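Local coordinates for BtGH115A (Bacteroides thetaiotaomicron, PDB 5BY3), which probably hydrolyses glycosidic bonds as a family GH115 4-O-methyl-alpha-glucuronidase, removing the uronic acid from decorated arabinogalactans, at residues A[133-138]-A[200-205]. Numbering follows the deposited sequence.
Sequences EWWADV and FELLLR
Trp-135 and Leu-202 bring the irregular segment 133-138 up to the helical segment 200-205, their CA atoms 7.5 Å apart, a spacing that leaves the contact entirely to side chains. The indole of Trp-135 meets the leucine flat: Leu-202 CD2 sits 3.7 Å from the centroid of the five-membered ring, only 7° off its normal, a CH-pi contact over the face. With Leu-202 CG anti to the backbone N (chi1 175°), the branch reaches that face while CB packs 3.6 Å from Trp-135 CD1; a branched apolar residue can do both at once. On the opposite ring face lies CZ3 of Trp-134, 3.8 Å above the plane, so the indole is sandwiched between an aliphatic branch and a second aromatic residue. A broad, flat residue with one polar N-H suits this place, since NE1 can donate to the carbonyl oxygen of Arg-198, one turn before Leu-202. Replacing Trp-135 by an alanine is likely to open a gap between Leu-202 CD2 and Trp-134 CZ3 and to leave that carbonyl without its indole donor.

Beside this apolar patch runs a charged one. Arg-205, extended from CG to NE, is long enough to offer NH2 to Glu-133 OE1 at 3.1 Å, a salt bridge whose hydrogen bond is weak (126°); the two planar groups are steeply turned and the oxygen approaches obliquely. Its other N-H groups serve Asp-50, through NH1, and a water in the guanidinium plane, through NE. That water donates to Glu-133 OE1 and Glu-201 OE1, bridging two acids whose like charges Arg-49 probably offsets by pairing with both. The loop between helix 113-126 and strand 145-148 thus packs on helix 193-205, which links parallel strands 162-166 and 210-212 in the beta-alpha architecture of the TIM barrel, probably a junction with the N-terminal part.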
loop_
_atom_site.group_PDB
_atom_site.type_symbol
_atom_site.label_atom_id
_atom_site.label_comp_id
_atom_site.label_asym_id
_atom_site.label_seq_id
_atom_site.Cartn_x
_atom_site.Cartn_y
_atom_site.Cartn_z
ATOM N N GLU A 133 -4.793 -9.405 15.301
ATOM C CA GLU A 133 -4.872 -10.358 16.409
ATOM C C GLU A 133 -3.562 -11.128 16.598
ATOM O O GLU A 133 -2.940 -11.097 17.665
ATOM C CB GLU A 133 -6.034 -11.319 16.102
ATOM C CG GLU A 133 -6.164 -12.575 16.952
ATOM C CD GLU A 133 -5.566 -13.809 16.316
ATOM O OE1 GLU A 133 -5.838 -14.101 15.126
ATOM O OE2 GLU A 133 -4.828 -14.513 17.042
ATOM N N TRP A 134 -3.137 -11.803 15.546
ATOM C CA TRP A 134 -1.888 -12.518 15.566
ATOM C C TRP A 134 -0.735 -11.671 15.029
ATOM O O TRP A 134 0.357 -11.698 15.624
ATOM C CB TRP A 134 -2.004 -13.817 14.782
ATOM C CG TRP A 134 -0.835 -14.744 15.066
ATOM C CD1 TRP A 134 -0.672 -15.579 16.157
ATOM C CD2 TRP A 134 0.326 -14.923 14.242
ATOM N NE1 TRP A 134 0.521 -16.253 16.045
ATOM C CE2 TRP A 134 1.157 -15.873 14.893
ATOM C CE3 TRP A 134 0.730 -14.389 13.011
ATOM C CZ2 TRP A 134 2.373 -16.293 14.361
ATOM C CZ3 TRP A 134 1.947 -14.798 12.474
ATOM C CH2 TRP A 134 2.764 -15.746 13.158
ATOM N N TRP A 135 -0.987 -10.932 13.933
ATOM C CA TRP A 135 0.071 -10.315 13.129
ATOM C C TRP A 135 0.674 -9.035 13.745
ATOM O O TRP A 135 1.803 -8.616 13.401
ATOM C CB TRP A 135 -0.397 -10.082 11.683
ATOM C CG TRP A 135 -0.227 -11.317 10.781
ATOM C CD1 TRP A 135 -1.176 -12.306 10.509
ATOM C CD2 TRP A 135 0.958 -11.704 10.077
ATOM N NE1 TRP A 135 -0.636 -13.249 9.672
ATOM C CE2 TRP A 135 0.663 -12.904 9.385
ATOM C CE3 TRP A 135 2.250 -11.144 9.953
ATOM C CZ2 TRP A 135 1.611 -13.559 8.605
ATOM C CZ3 TRP A 135 3.185 -11.785 9.167
ATOM C CH2 TRP A 135 2.867 -13.003 8.512
ATOM N N ALA A 136 -0.066 -8.421 14.658
ATOM C CA ALA A 136 0.533 -7.398 15.495
ATOM C C ALA A 136 0.181 -7.598 16.966
ATOM O O ALA A 136 0.242 -6.669 17.748
ATOM C CB ALA A 136 0.165 -6.006 15.012
ATOM N N ASP A 137 -0.211 -8.819 17.320
ATOM C CA ASP A 137 -0.447 -9.206 18.724
ATOM C C ASP A 137 -1.518 -8.377 19.366
ATOM O O ASP A 137 -1.423 -8.077 20.559
ATOM C CB ASP A 137 0.835 -9.107 19.570
ATOM C CG ASP A 137 1.983 -9.829 18.942
ATOM O OD1 ASP A 137 2.015 -11.080 19.016
ATOM O OD2 ASP A 137 2.837 -9.152 18.334
ATOM N N VAL A 138 -2.538 -8.013 18.589
ATOM C CA VAL A 138 -3.638 -7.211 19.105
ATOM C C VAL A 138 -4.624 -8.146 19.836
ATOM O O VAL A 138 -5.698 -8.506 19.321
ATOM C CB VAL A 138 -4.244 -6.386 17.969
ATOM C CG1 VAL A 138 -5.424 -5.561 18.444
ATOM C CG2 VAL A 138 -3.168 -5.473 17.362
ATOM N N PHE A 200 -2.367 -16.113 4.677
ATOM C CA PHE A 200 -3.724 -16.257 4.183
ATOM C C PHE A 200 -4.807 -15.970 5.221
ATOM O O PHE A 200 -5.854 -15.372 4.863
ATOM C CB PHE A 200 -3.955 -17.590 3.483
ATOM C CG PHE A 200 -2.932 -17.946 2.423
ATOM C CD1 PHE A 200 -2.294 -16.981 1.657
ATOM C CD2 PHE A 200 -2.629 -19.288 2.176
ATOM C CE1 PHE A 200 -1.370 -17.346 0.692
ATOM C CE2 PHE A 200 -1.685 -19.660 1.213
ATOM C CZ PHE A 200 -1.068 -18.687 0.465
ATOM N N GLU A 201 -4.564 -16.320 6.494
ATOM C CA GLU A 201 -5.446 -15.829 7.587
ATOM C C GLU A 201 -5.559 -14.306 7.575
ATOM O O GLU A 201 -6.630 -13.730 7.772
ATOM C CB GLU A 201 -4.875 -16.140 8.968
ATOM C CG GLU A 201 -5.021 -17.544 9.473
ATOM C CD GLU A 201 -4.340 -17.747 10.820
ATOM O OE1 GLU A 201 -3.972 -16.773 11.529
ATOM O OE2 GLU A 201 -4.170 -18.913 11.170
ATOM N N LEU A 202 -4.416 -13.655 7.403
ATOM C CA LEU A 202 -4.385 -12.214 7.447
ATOM C C LEU A 202 -5.213 -11.684 6.293
ATOM O O LEU A 202 -5.990 -10.747 6.500
ATOM C CB LEU A 202 -2.952 -11.691 7.422
ATOM C CG LEU A 202 -2.679 -10.194 7.350
ATOM C CD1 LEU A 202 -3.337 -9.414 8.469
ATOM C CD2 LEU A 202 -1.172 -9.989 7.366
ATOM N N LEU A 203 -5.088 -12.308 5.112
ATOM C CA LEU A 203 -5.806 -11.826 3.919
ATOM C C LEU A 203 -7.284 -12.052 4.053
ATOM O O LEU A 203 -8.071 -11.170 3.754
ATOM C CB LEU A 203 -5.286 -12.465 2.641
ATOM C CG LEU A 203 -3.832 -12.167 2.271
ATOM C CD1 LEU A 203 -3.448 -12.983 1.049
ATOM C CD2 LEU A 203 -3.559 -10.684 2.053
ATOM N N LEU A 204 -7.662 -13.215 4.569
ATOM C CA LEU A 204 -9.066 -13.498 4.887
ATOM C C LEU A 204 -9.657 -12.449 5.815
ATOM O O LEU A 204 -10.711 -11.847 5.521
ATOM C CB LEU A 204 -9.202 -14.903 5.490
ATOM C CG LEU A 204 -8.995 -16.154 4.599
ATOM C CD1 LEU A 204 -9.565 -17.426 5.218
ATOM C CD2 LEU A 204 -9.555 -15.988 3.193
ATOM N N ARG A 205 -8.944 -12.174 6.909
ATOM C CA ARG A 205 -9.432 -11.209 7.898
ATOM C C ARG A 205 -9.480 -9.793 7.327
ATOM O O ARG A 205 -10.246 -8.962 7.823
ATOM C CB ARG A 205 -8.546 -11.219 9.130
ATOM C CG ARG A 205 -8.686 -12.423 10.010
ATOM C CD ARG A 205 -7.886 -12.136 11.292
ATOM N NE ARG A 205 -7.745 -13.266 12.220
ATOM C CZ ARG A 205 -8.750 -13.830 12.887
ATOM N NH1 ARG A 205 -10.008 -13.416 12.706
ATOM N NH2 ARG A 205 -8.510 -14.846 13.718
HETATM O O HOH W 1 -4.864 -14.074 12.539
#